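Local coordinates for N-acetyltransferase (PDB 4M85), which probably transfers an acetyl group from acetyl-coenzyme A to an amino group of its substrate, at residues L19-W24 and M39-I44; G71-Y76 and E117-F122; A87-D92 and Y100-P105. All blocks are in the same frame, centred on the assembly; numbering follows the deposited sequence.

Contact 1: L19-W24 and M39-I44; sequences LVYMVW and MVLDAI
The indole of Trp24 carries Val20 CG1, a group from one turn earlier in its own helix, over one face, 3.4 Å above the plane and offset toward the rim. The phenol ring of Tyr21 is met in its plane, at the edge, where Val40 CG1 lies 3.7 Å from Tyr21 CD2; Ile44 CD1 is also at the edge, near the ring plane. Further back on the same side chain, Leu41 comes in at about a right angle and puts CD2 3.6 Å from Tyr21 CB.

Ile44 touches both aromatic side chains. Its CG2, anti to the backbone N, crosses obliquely to Val20 CG1 at 3.9 Å, while CG1, beside that N (chi1 -63°), meets the indole tip to tip, 3.8 Å from Trp24 CZ3. Ile44 CD1 then continues to Tyr21 CB at 4.2 Å. No hydrogen bond joins 19-24 to 39-44; branched apolar groups interlock with two aromatic side chains, and the axes of these two segments approach to 10.1 Å at 123°.

Helices 13-26 and 37-49 probably correspond to the helix pair that a GNAT fold carries between its first two strands. Val32 of helix 30-34 touches the side chains of both Tyr21 and Trp24, helix 95-98 covers Val40 with Ile97, and Val20 rests on Ile74 of strand 68-77.

Contact 2: G71-Y76 and E117-F122; sequences GCIISY and ETIATF
Tyr76 OH gives a very short hydrogen bond, 2.5 Å, to Glu117 OE1. The carboxylate oxygen lies at the edge of the phenol ring, near its plane, whereas the hydroxyl meets OE1 from above the carboxylate plane; the two planes are 68° apart. Tyr76 CG takes the crowded position between backbone N and carbonyl carbon (chi1 44°), and Glu117 reaches out extended, with CG anti to its N. Arg54 NH1 is a second partner of the hydroxyl, and its charge may favour the ionised glutamate.

Behind this pair the backbone is kinked. Ile74 O receives Glu117 N at 2.8 Å and, weakly, Thr118 N at 3.4 Å, so two residues face one: a classic beta bulge, with Glu117 in helical backbone angles. Beyond it the pairing is regular, and Cys72 and Ala120 exchange two N-H...O bonds. On one face Ile73 and Ile119 lie side by side beneath helix 130-140, and Ile73 CD1 lies 3.6 Å from Ile119 CG1. On the other, Ile74 CD1 runs along Thr118 CB at 3.7 Å.

Strand 60-65 extends the sheet beyond strand 68-77. An antiparallel pair whose later strand bulges ahead of an Arg-X-X-Gly-X-Ala turn is characteristic of the GNAT fold, where that fourth strand and turn usually receive acetyl-coenzyme A, as is probable here.

Contact 3: A87-D92 and Y100-P105; sequences AWELLD and YGTPLP
A CH-pi contact between Trp88 and Pro103 joins two loops of the excursion that this GNAT fold makes between strands 68-77 and 114-121. Trp88 sits in a short 3-10 segment, and its CG is anti to the backbone N (chi1 -172°), which carries the indole across to the other loop.

Trp88 CB is the first atom to meet it, touching Thr102 CG2 at 3.9 Å; the same methyl also brushes Glu89 CG. Next, Trp88 CG lies 3.5 Å from Pro103 CD, and Trp88 CD1 approaches Thr102 CA obliquely. From Trp88 CD2 to Pro103 CD the distance is 3.4 Å. That methylene stands almost straight above the five-membered ring, 8° off its normal, so one of its C-H bonds can point into the pi cloud. Farther out, the six-membered ring is met by the next proline carbon, with Trp88 CH2 3.8 Å from Pro103 CG. Leu91 CD1 covers the opposite face, toward the rim, so the indole is held between an aliphatic group of its own segment and the pyrrolidine ring. Tyr53 meets the indole edge-to-face, and Ala43 and Ser47 of helix 37-49 are further neighbours of Trp88.

Glu85 sets the 100-105 loop in place: its OE2 is hydrogen-bonded to both Thr102 OG1 and Leu104 N. Gly101, with positive phi, turns the chain out of helix 95-98 and presents its carbonyl near the indole nitrogen. The two do not bond directly: one water accepts from Trp88 NE1 at 2.9 Å and donates to Gly101 O at 2.5 Å.

From the N terminus, contact 1 comes first, closing a short connection that holds helix 30-34 and packing two early helices together before any residue of the others appears. Contact 2 opens at 71-76 and closes only at 117-122. Within that long interval contact 3 both opens and closes, around helix 95-98, so these two nest while contact 1 stands in series with them. In space all three meet. Leu19 CD2 packs 3.8 Å from Ala120 CB, setting the first helix against the central strands. Trp24 CH2 touches Pro103 CG at 3.5 Å, so the inserted loops pack against the helix pair, and Glu117 OE2 lies 3.9 Å from Leu104 CD1.

Contact 1: L19-W24 and M39-I44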
ATOM      1  N   LEU A  19       9.591   0.168  -0.096  1.00 18.64           N
ATOM      2  CA  LEU A  19       8.547  -0.578  -0.806  1.00 18.49           C
ATOM      3  C   LEU A  19       7.511   0.357  -1.438  1.00 19.23           C
ATOM      4  O   LEU A  19       7.191   0.214  -2.619  1.00 17.89           O
ATOM      5  CB  LEU A  19       7.863  -1.576   0.137  1.00 18.01           C
ATOM      6  CG  LEU A  19       8.624  -2.871   0.464  1.00 18.96           C
ATOM      7  CD1 LEU A  19       8.047  -3.581   1.688  1.00 19.18           C
ATOM      8  CD2 LEU A  19       8.661  -3.838  -0.731  1.00 19.12           C
ATOM      9  N   VAL A  20       6.992   1.304  -0.643  1.00 18.91           N
ATOM     10  CA  VAL A  20       5.992   2.270  -1.117  1.00 18.57           C
ATOM     11  C   VAL A  20       6.626   3.139  -2.200  1.00 18.54           C
ATOM     12  O   VAL A  20       6.036   3.375  -3.225  1.00 17.08           O
ATOM     13  CB  VAL A  20       5.453   3.161   0.050  1.00 19.02           C
ATOM     14  CG1 VAL A  20       4.606   4.332  -0.465  1.00 19.24           C
ATOM     15  CG2 VAL A  20       4.645   2.319   1.033  1.00 18.70           C
ATOM     16  N   TYR A  21       7.842   3.602  -1.965  1.00 21.23           N
ATOM     17  CA  TYR A  21       8.543   4.395  -2.964  1.00 23.04           C
ATOM     18  C   TYR A  21       8.575   3.677  -4.323  1.00 25.07           C
ATOM     19  O   TYR A  21       8.325   4.286  -5.372  1.00 25.27           O
ATOM     20  CB  TYR A  21       9.976   4.714  -2.506  1.00 23.99           C
ATOM     21  CG  TYR A  21      10.669   5.628  -3.466  1.00 24.15           C
ATOM     22  CD1 TYR A  21      11.512   5.138  -4.473  1.00 24.92           C
ATOM     23  CD2 TYR A  21      10.453   6.992  -3.394  1.00 24.23           C
ATOM     24  CE1 TYR A  21      12.117   6.006  -5.384  1.00 25.65           C
ATOM     25  CE2 TYR A  21      11.038   7.861  -4.292  1.00 24.65           C
ATOM     26  CZ  TYR A  21      11.867   7.374  -5.281  1.00 26.17           C
ATOM     27  OH  TYR A  21      12.430   8.302  -6.141  1.00 26.70           O
ATOM     28  N   MET A  22       8.908   2.389  -4.310  1.00 28.18           N
ATOM     29  CA  MET A  22       8.982   1.611  -5.563  1.00 30.14           C
ATOM     30  C   MET A  22       7.635   1.573  -6.263  1.00 28.18           C
ATOM     31  O   MET A  22       7.548   1.725  -7.484  1.00 28.44           O
ATOM     32  CB  MET A  22       9.466   0.185  -5.298  1.00 34.00           C
ATOM     33  CG  MET A  22      10.980   0.029  -5.327  1.00 37.95           C
ATOM     34  SD  MET A  22      11.497  -1.437  -4.428  1.00 48.60           S
ATOM     35  CE  MET A  22      10.244  -2.662  -4.899  1.00 46.63           C
ATOM     36  N   VAL A  23       6.572   1.388  -5.496  1.00 27.25           N
ATOM     37  CA  VAL A  23       5.248   1.365  -6.078  1.00 26.30           C
ATOM     38  C   VAL A  23       4.923   2.729  -6.696  1.00 26.71           C
ATOM     39  O   VAL A  23       4.413   2.796  -7.821  1.00 26.57           O
ATOM     40  CB  VAL A  23       4.174   0.963  -5.049  1.00 27.44           C
ATOM     41  CG1 VAL A  23       2.776   1.132  -5.634  1.00 27.14           C
ATOM     42  CG2 VAL A  23       4.375  -0.484  -4.623  1.00 28.02           C
ATOM     43  N   TRP A  24       5.196   3.805  -5.968  1.00 24.44           N
ATOM     44  CA  TRP A  24       4.871   5.152  -6.461  1.00 25.69           C
ATOM     45  C   TRP A  24       5.700   5.511  -7.696  1.00 28.46           C
ATOM     46  O   TRP A  24       5.249   6.277  -8.542  1.00 27.15           O
ATOM     47  CB  TRP A  24       5.087   6.215  -5.373  1.00 24.05           C
ATOM     48  CG  TRP A  24       4.094   6.186  -4.230  1.00 22.99           C
ATOM     49  CD1 TRP A  24       3.109   5.251  -3.995  1.00 22.21           C
ATOM     50  CD2 TRP A  24       4.016   7.129  -3.150  1.00 21.82           C
ATOM     51  NE1 TRP A  24       2.417   5.572  -2.846  1.00 22.26           N
ATOM     52  CE2 TRP A  24       2.955   6.716  -2.308  1.00 21.82           C
ATOM     53  CE3 TRP A  24       4.734   8.295  -2.819  1.00 22.45           C
ATOM     54  CZ2 TRP A  24       2.602   7.417  -1.154  1.00 20.99           C
ATOM     55  CZ3 TRP A  24       4.363   9.002  -1.687  1.00 21.17           C
ATOM     56  CH2 TRP A  24       3.312   8.551  -0.864  1.00 20.75           C
ATOM     57  N   MET A  39      14.255  12.886  -0.266  1.00 32.00           N
ATOM     58  CA  MET A  39      13.258  13.721   0.354  1.00 32.82           C
ATOM     59  C   MET A  39      11.928  12.993   0.404  1.00 29.48           C
ATOM     60  O   MET A  39      11.234  13.064   1.402  1.00 26.36           O
ATOM     61  CB  MET A  39      13.101  15.018  -0.431  1.00 35.14           C
ATOM     62  CG  MET A  39      12.749  16.217   0.410  1.00 37.33           C
ATOM     63  SD  MET A  39      12.934  17.703  -0.600  1.00 44.62           S
ATOM     64  CE  MET A  39      11.453  17.606  -1.562  1.00 38.74           C
ATOM     65  N   VAL A  40      11.601  12.287  -0.677  1.00 27.31           N
ATOM     66  CA  VAL A  40      10.367  11.515  -0.763  1.00 25.10           C
ATOM     67  C   VAL A  40      10.379  10.354   0.244  1.00 24.00           C
ATOM     68  O   VAL A  40       9.388  10.092   0.891  1.00 22.35           O
ATOM     69  CB  VAL A  40      10.130  11.005  -2.196  1.00 25.18           C
ATOM     70  CG1 VAL A  40       8.879  10.126  -2.278  1.00 24.76           C
ATOM     71  CG2 VAL A  40      10.013  12.175  -3.175  1.00 25.34           C
ATOM     72  N   LEU A  41      11.511   9.681   0.392  1.00 24.18           N
ATOM     73  CA  LEU A  41      11.634   8.592   1.366  1.00 24.74           C
ATOM     74  C   LEU A  41      11.443   9.083   2.793  1.00 24.10           C
ATOM     75  O   LEU A  41      10.650   8.520   3.556  1.00 23.98           O
ATOM     76  CB  LEU A  41      13.001   7.890   1.230  1.00 25.56           C
ATOM     77  CG  LEU A  41      13.162   6.990   0.004  1.00 25.96           C
ATOM     78  CD1 LEU A  41      14.595   6.455  -0.100  1.00 27.07           C
ATOM     79  CD2 LEU A  41      12.169   5.829   0.057  1.00 26.43           C
ATOM     80  N   ASP A  42      12.193  10.118   3.168  1.00 22.46           N
ATOM     81  CA  ASP A  42      11.984  10.768   4.451  1.00 21.68           C
ATOM     82  C   ASP A  42      10.495  11.074   4.687  1.00 18.66           C
ATOM     83  O   ASP A  42       9.965  10.843   5.769  1.00 17.80           O
ATOM     84  CB  ASP A  42      12.793  12.058   4.534  1.00 22.08           C
ATOM     85  CG  ASP A  42      12.545  12.797   5.809  1.00 22.80           C
ATOM     86  OD1 ASP A  42      12.962  12.312   6.879  1.00 26.87           O
ATOM     87  OD2 ASP A  42      11.917  13.863   5.751  1.00 22.34           O
ATOM     88  N   ALA A  43       9.831  11.605   3.675  1.00 17.87           N
ATOM     89  CA  ALA A  43       8.413  11.930   3.815  1.00 16.72           C
ATOM     90  C   ALA A  43       7.531  10.697   4.071  1.00 16.54           C
ATOM     91  O   ALA A  43       6.635  10.747   4.929  1.00 15.49           O
ATOM     92  CB  ALA A  43       7.925  12.694   2.616  1.00 16.71           C
ATOM     93  N   ILE A  44       7.750   9.621   3.303  1.00 15.61           N
ATOM     94  CA  ILE A  44       6.947   8.403   3.454  1.00 15.96           C
ATOM     95  C   ILE A  44       7.215   7.791   4.816  1.00 15.99           C
ATOM     96  O   ILE A  44       6.295   7.347   5.477  1.00 15.74           O
ATOM     97  CB  ILE A  44       7.224   7.362   2.322  1.00 16.64           C
ATOM     98  CG1 ILE A  44       6.842   7.912   0.958  1.00 17.59           C
ATOM     99  CG2 ILE A  44       6.450   6.080   2.517  1.00 16.20           C
ATOM    100  CD1 ILE A  44       7.634   7.302  -0.195  1.00 17.79           C
TER

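Contact 2: G71-Y76 and E117-F122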
ATOM      1  N   GLY A  71       8.422  -7.908   2.934  1.00 18.82           N
ATOM      2  CA  GLY A  71       7.265  -7.417   2.211  1.00 17.92           C
ATOM      3  C   GLY A  71       6.239  -6.844   3.152  1.00 16.82           C
ATOM      4  O   GLY A  71       6.337  -7.017   4.366  1.00 17.18           O
ATOM      5  N   CYS A  72       5.222  -6.209   2.580  1.00 16.55           N
ATOM      6  CA  CYS A  72       4.136  -5.652   3.382  1.00 16.07           C
ATOM      7  C   CYS A  72       2.843  -5.531   2.629  1.00 15.07           C
ATOM      8  O   CYS A  72       2.826  -5.565   1.400  1.00 14.60           O
ATOM      9  CB  CYS A  72       4.493  -4.300   3.965  1.00 16.35           C
ATOM     10  SG  CYS A  72       4.505  -2.968   2.768  1.00 20.35           S
ATOM     11  N   ILE A  73       1.756  -5.436   3.404  1.00 14.64           N
ATOM     12  CA  ILE A  73       0.418  -5.254   2.877  1.00 14.95           C
ATOM     13  C   ILE A  73      -0.276  -4.107   3.633  1.00 15.15           C
ATOM     14  O   ILE A  73      -0.207  -4.053   4.844  1.00 14.84           O
ATOM     15  CB  ILE A  73      -0.420  -6.554   2.924  1.00 15.12           C
ATOM     16  CG1 ILE A  73      -1.746  -6.336   2.215  1.00 15.06           C
ATOM     17  CG2 ILE A  73      -0.649  -7.047   4.358  1.00 15.44           C
ATOM     18  CD1 ILE A  73      -2.404  -7.602   1.708  1.00 16.28           C
ATOM     19  N   ILE A  74      -0.916  -3.190   2.897  1.00 15.15           N
ATOM     20  CA  ILE A  74      -1.423  -1.917   3.486  1.00 15.25           C
ATOM     21  C   ILE A  74      -2.909  -1.835   3.185  1.00 14.72           C
ATOM     22  O   ILE A  74      -3.295  -1.915   2.044  1.00 13.89           O
ATOM     23  CB  ILE A  74      -0.730  -0.671   2.867  1.00 16.44           C
ATOM     24  CG1 ILE A  74       0.785  -0.846   2.890  1.00 16.23           C
ATOM     25  CG2 ILE A  74      -1.138   0.620   3.592  1.00 16.39           C
ATOM     26  CD1 ILE A  74       1.591   0.308   2.313  1.00 17.12           C
ATOM     27  N   SER A  75      -3.721  -1.689   4.238  1.00 16.10           N
ATOM     28  CA  SER A  75      -5.168  -1.679   4.122  1.00 15.92           C
ATOM     29  C   SER A  75      -5.815  -0.830   5.223  1.00 15.88           C
ATOM     30  O   SER A  75      -5.256  -0.691   6.287  1.00 16.10           O
ATOM     31  CB  SER A  75      -5.704  -3.089   4.201  1.00 15.97           C
ATOM     32  OG  SER A  75      -5.493  -3.656   5.483  1.00 15.81           O
ATOM     33  N   TYR A  76      -6.995  -0.294   4.929  1.00 17.33           N
ATOM     34  CA  TYR A  76      -7.736   0.625   5.825  1.00 18.12           C
ATOM     35  C   TYR A  76      -9.151   0.832   5.258  1.00 19.18           C
ATOM     36  O   TYR A  76      -9.403   0.515   4.078  1.00 18.89           O
ATOM     37  CB  TYR A  76      -7.001   1.969   5.944  1.00 17.17           C
ATOM     38  CG  TYR A  76      -6.498   2.472   4.619  1.00 18.21           C
ATOM     39  CD1 TYR A  76      -5.170   2.332   4.256  1.00 18.25           C
ATOM     40  CD2 TYR A  76      -7.359   3.056   3.705  1.00 18.65           C
ATOM     41  CE1 TYR A  76      -4.711   2.744   3.019  1.00 18.64           C
ATOM     42  CE2 TYR A  76      -6.903   3.483   2.474  1.00 19.71           C
ATOM     43  CZ  TYR A  76      -5.581   3.315   2.132  1.00 19.45           C
ATOM     44  OH  TYR A  76      -5.151   3.753   0.895  1.00 20.65           O
ATOM     45  N   GLU A 117      -4.691  -1.247  -0.340  1.00 21.14           N
ATOM     46  CA  GLU A 117      -4.067  -0.314  -1.246  1.00 22.63           C
ATOM     47  C   GLU A 117      -2.810  -0.900  -1.910  1.00 20.55           C
ATOM     48  O   GLU A 117      -2.568  -0.660  -3.088  1.00 19.14           O
ATOM     49  CB  GLU A 117      -3.689   0.965  -0.473  1.00 25.19           C
ATOM     50  CG  GLU A 117      -3.045   2.051  -1.327  1.00 30.11           C
ATOM     51  CD  GLU A 117      -2.267   3.088  -0.505  1.00 35.38           C
ATOM     52  OE1 GLU A 117      -2.718   3.495   0.579  1.00 35.29           O
ATOM     53  OE2 GLU A 117      -1.193   3.507  -0.958  1.00 43.58           O
ATOM     54  N   THR A 118      -2.008  -1.625  -1.137  1.00 20.17           N
ATOM     55  CA  THR A 118      -0.651  -1.994  -1.536  1.00 21.37           C
ATOM     56  C   THR A 118      -0.294  -3.408  -1.053  1.00 20.10           C
ATOM     57  O   THR A 118      -0.547  -3.744   0.103  1.00 20.05           O
ATOM     58  CB  THR A 118       0.402  -1.017  -0.916  1.00 23.09           C
ATOM     59  OG1 THR A 118       0.149   0.328  -1.323  1.00 23.81           O
ATOM     60  CG2 THR A 118       1.771  -1.381  -1.352  1.00 23.55           C
ATOM     61  N   ILE A 119       0.257  -4.228  -1.954  1.00 19.25           N
ATOM     62  CA  ILE A 119       0.904  -5.492  -1.591  1.00 20.13           C
ATOM     63  C   ILE A 119       2.244  -5.502  -2.268  1.00 19.02           C
ATOM     64  O   ILE A 119       2.290  -5.537  -3.486  1.00 19.62           O
ATOM     65  CB  ILE A 119       0.145  -6.744  -2.076  1.00 20.30           C
ATOM     66  CG1 ILE A 119      -1.272  -6.747  -1.557  1.00 20.94           C
ATOM     67  CG2 ILE A 119       0.874  -7.984  -1.591  1.00 20.71           C
ATOM     68  CD1 ILE A 119      -2.146  -7.843  -2.140  1.00 22.02           C
ATOM     69  N   ALA A 120       3.331  -5.456  -1.492  1.00 19.73           N
ATOM     70  CA  ALA A 120       4.655  -5.223  -2.063  1.00 19.45           C
ATOM     71  C   ALA A 120       5.706  -6.159  -1.480  1.00 18.59           C
ATOM     72  O   ALA A 120       5.698  -6.461  -0.288  1.00 18.44           O
ATOM     73  CB  ALA A 120       5.062  -3.757  -1.872  1.00 19.35           C
ATOM     74  N   THR A 121       6.619  -6.622  -2.328  1.00 19.17           N
ATOM     75  CA  THR A 121       7.684  -7.532  -1.877  1.00 19.04           C
ATOM     76  C   THR A 121       9.013  -7.025  -2.425  1.00 19.03           C
ATOM     77  O   THR A 121       9.085  -6.624  -3.575  1.00 18.80           O
ATOM     78  CB  THR A 121       7.434  -8.995  -2.354  1.00 19.15           C
ATOM     79  OG1 THR A 121       6.112  -9.402  -2.015  1.00 21.65           O
ATOM     80  CG2 THR A 121       8.373  -9.980  -1.680  1.00 18.91           C
ATOM     81  N   PHE A 122      10.062  -7.045  -1.603  1.00 19.43           N
ATOM     82  CA  PHE A 122      11.411  -6.775  -2.107  1.00 20.27           C
ATOM     83  C   PHE A 122      11.850  -7.847  -3.123  1.00 22.06           C
ATOM     84  O   PHE A 122      11.578  -9.045  -2.958  1.00 20.47           O
ATOM     85  CB  PHE A 122      12.429  -6.694  -0.971  1.00 20.08           C
ATOM     86  CG  PHE A 122      12.343  -5.433  -0.161  1.00 19.65           C
ATOM     87  CD1 PHE A 122      12.641  -4.202  -0.740  1.00 18.93           C
ATOM     88  CD2 PHE A 122      11.957  -5.480   1.176  1.00 19.17           C
ATOM     89  CE1 PHE A 122      12.572  -3.038   0.004  1.00 18.66           C
ATOM     90  CE2 PHE A 122      11.873  -4.318   1.928  1.00 19.59           C
ATOM     91  CZ  PHE A 122      12.188  -3.100   1.343  1.00 19.37           C
TER

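Contact 3: A87-D92 and Y100-P105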
ATOM      1  N   ALA A  87      -4.090  13.597   5.984  1.00 20.34           N
ATOM      2  CA  ALA A  87      -3.138  13.606   7.093  1.00 19.47           C
ATOM      3  C   ALA A  87      -1.680  13.821   6.658  1.00 18.49           C
ATOM      4  O   ALA A  87      -0.848  14.199   7.481  1.00 16.67           O
ATOM      5  CB  ALA A  87      -3.264  12.333   7.935  1.00 19.93           C
ATOM      6  N   TRP A  88      -1.389  13.615   5.371  1.00 17.90           N
ATOM      7  CA  TRP A  88      -0.111  13.977   4.801  1.00 17.92           C
ATOM      8  C   TRP A  88       0.319  15.406   5.190  1.00 18.68           C
ATOM      9  O   TRP A  88       1.507  15.674   5.407  1.00 16.63           O
ATOM     10  CB  TRP A  88      -0.164  13.837   3.294  1.00 17.93           C
ATOM     11  CG  TRP A  88       1.146  14.012   2.606  1.00 18.41           C
ATOM     12  CD1 TRP A  88       1.616  15.144   2.001  1.00 18.30           C
ATOM     13  CD2 TRP A  88       2.137  13.005   2.392  1.00 19.08           C
ATOM     14  NE1 TRP A  88       2.851  14.904   1.438  1.00 18.90           N
ATOM     15  CE2 TRP A  88       3.195  13.602   1.665  1.00 19.22           C
ATOM     16  CE3 TRP A  88       2.238  11.659   2.739  1.00 18.78           C
ATOM     17  CZ2 TRP A  88       4.335  12.891   1.294  1.00 18.71           C
ATOM     18  CZ3 TRP A  88       3.363  10.966   2.377  1.00 18.44           C
ATOM     19  CH2 TRP A  88       4.407  11.587   1.666  1.00 18.35           C
ATOM     20  N   GLU A  89      -0.664  16.300   5.298  1.00 19.01           N
ATOM     21  CA  GLU A  89      -0.423  17.688   5.646  1.00 20.44           C
ATOM     22  C   GLU A  89       0.099  17.939   7.072  1.00 20.96           C
ATOM     23  O   GLU A  89       0.631  19.017   7.367  1.00 18.82           O
ATOM     24  CB  GLU A  89      -1.694  18.476   5.389  1.00 22.24           C
ATOM     25  CG  GLU A  89      -2.125  18.430   3.933  1.00 24.38           C
ATOM     26  CD  GLU A  89      -3.237  19.415   3.618  1.00 29.43           C
ATOM     27  OE1 GLU A  89      -4.172  19.548   4.467  1.00 29.58           O
ATOM     28  OE2 GLU A  89      -3.150  20.054   2.531  1.00 30.64           O
ATOM     29  N   LEU A  90      -0.019  16.944   7.951  1.00 21.70           N
ATOM     30  CA  LEU A  90       0.483  17.049   9.322  1.00 21.00           C
ATOM     31  C   LEU A  90       1.933  16.600   9.475  1.00 21.82           C
ATOM     32  O   LEU A  90       2.452  16.577  10.592  1.00 22.36           O
ATOM     33  CB  LEU A  90      -0.411  16.236  10.273  1.00 22.37           C
ATOM     34  CG  LEU A  90      -1.921  16.563  10.138  1.00 24.02           C
ATOM     35  CD1 LEU A  90      -2.790  15.692  11.026  1.00 24.21           C
ATOM     36  CD2 LEU A  90      -2.142  18.031  10.447  1.00 26.16           C
ATOM     37  N   LEU A  91       2.594  16.227   8.377  1.00 21.54           N
ATOM     38  CA  LEU A  91       3.986  15.749   8.445  1.00 20.75           C
ATOM     39  C   LEU A  91       4.955  16.926   8.428  1.00 21.04           C
ATOM     40  O   LEU A  91       4.620  18.002   7.927  1.00 21.09           O
ATOM     41  CB  LEU A  91       4.291  14.795   7.266  1.00 19.54           C
ATOM     42  CG  LEU A  91       3.361  13.593   7.136  1.00 18.91           C
ATOM     43  CD1 LEU A  91       3.692  12.710   5.931  1.00 18.20           C
ATOM     44  CD2 LEU A  91       3.380  12.792   8.442  1.00 19.11           C
ATOM     45  N   ASP A  92       6.153  16.711   8.973  1.00 20.81           N
ATOM     46  CA  ASP A  92       7.190  17.737   9.025  1.00 21.41           C
ATOM     47  C   ASP A  92       8.057  17.615   7.775  1.00 21.31           C
ATOM     48  O   ASP A  92       9.029  16.851   7.763  1.00 20.36           O
ATOM     49  CB  ASP A  92       8.075  17.581  10.269  1.00 21.43           C
ATOM     50  CG  ASP A  92       7.277  17.458  11.550  1.00 21.31           C
ATOM     51  OD1 ASP A  92       6.334  18.262  11.775  1.00 20.79           O
ATOM     52  OD2 ASP A  92       7.616  16.558  12.349  1.00 19.71           O
ATOM     53  N   TYR A 100       3.793  20.121  -3.814  1.00 35.04           N
ATOM     54  CA  TYR A 100       3.086  19.153  -4.661  1.00 35.15           C
ATOM     55  C   TYR A 100       1.689  18.767  -4.167  1.00 33.57           C
ATOM     56  O   TYR A 100       0.926  18.147  -4.897  1.00 35.14           O
ATOM     57  CB  TYR A 100       3.955  17.924  -4.894  1.00 37.56           C
ATOM     58  CG  TYR A 100       5.001  18.190  -5.945  1.00 42.48           C
ATOM     59  CD1 TYR A 100       6.218  18.793  -5.615  1.00 47.15           C
ATOM     60  CD2 TYR A 100       4.760  17.891  -7.279  1.00 44.95           C
ATOM     61  CE1 TYR A 100       7.175  19.059  -6.586  1.00 49.89           C
ATOM     62  CE2 TYR A 100       5.710  18.155  -8.257  1.00 49.89           C
ATOM     63  CZ  TYR A 100       6.916  18.736  -7.908  1.00 50.94           C
ATOM     64  OH  TYR A 100       7.860  18.997  -8.876  1.00 56.24           O
ATOM     65  N   GLY A 101       1.332  19.163  -2.953  1.00 30.36           N
ATOM     66  CA  GLY A 101       0.101  18.700  -2.354  1.00 30.10           C
ATOM     67  C   GLY A 101       0.275  17.245  -1.932  1.00 28.10           C
ATOM     68  O   GLY A 101       1.382  16.709  -1.931  1.00 27.60           O
ATOM     69  N   THR A 102      -0.819  16.605  -1.575  1.00 25.93           N
ATOM     70  CA  THR A 102      -0.748  15.266  -1.048  1.00 25.69           C
ATOM     71  C   THR A 102      -0.533  14.295  -2.239  1.00 25.40           C
ATOM     72  O   THR A 102      -0.971  14.561  -3.367  1.00 23.90           O
ATOM     73  CB  THR A 102      -1.970  14.921  -0.160  1.00 25.96           C
ATOM     74  OG1 THR A 102      -3.127  14.677  -0.963  1.00 26.37           O
ATOM     75  CG2 THR A 102      -2.257  16.045   0.838  1.00 26.43           C
ATOM     76  N   PRO A 103       0.186  13.194  -1.996  1.00 23.56           N
ATOM     77  CA  PRO A 103       0.660  12.302  -3.071  1.00 21.96           C
ATOM     78  C   PRO A 103      -0.419  11.506  -3.798  1.00 21.08           C
ATOM     79  O   PRO A 103      -0.206  11.140  -4.952  1.00 19.79           O
ATOM     80  CB  PRO A 103       1.620  11.332  -2.364  1.00 23.09           C
ATOM     81  CG  PRO A 103       1.581  11.648  -0.922  1.00 23.52           C
ATOM     82  CD  PRO A 103       0.670  12.809  -0.660  1.00 23.37           C
ATOM     83  N   LEU A 104      -1.563  11.260  -3.153  1.00 20.07           N
ATOM     84  CA  LEU A 104      -2.599  10.399  -3.731  1.00 18.99           C
ATOM     85  C   LEU A 104      -4.023  10.942  -3.497  1.00 19.33           C
ATOM     86  O   LEU A 104      -4.780  10.351  -2.744  1.00 18.21           O
ATOM     87  CB  LEU A 104      -2.438   8.973  -3.157  1.00 19.71           C
ATOM     88  CG  LEU A 104      -1.278   8.093  -3.653  1.00 19.76           C
ATOM     89  CD1 LEU A 104      -0.999   6.970  -2.658  1.00 20.13           C
ATOM     90  CD2 LEU A 104      -1.548   7.491  -5.030  1.00 18.54           C
ATOM     91  N   PRO A 105      -4.378  12.097  -4.125  1.00 20.81           N
ATOM     92  CA  PRO A 105      -5.695  12.747  -3.960  1.00 21.75           C
ATOM     93  C   PRO A 105      -6.907  11.953  -4.431  1.00 22.28           C
ATOM     94  O   PRO A 105      -7.997  12.148  -3.881  1.00 23.46           O
ATOM     95  CB  PRO A 105      -5.579  14.012  -4.823  1.00 22.26           C
ATOM     96  CG  PRO A 105      -4.469  13.721  -5.796  1.00 21.85           C
ATOM     97  CD  PRO A 105      -3.500  12.897  -5.003  1.00 21.06           C
TER
HETATM   98  O   HOH W   1       3.381  17.089  -0.408  1.00 25.96           O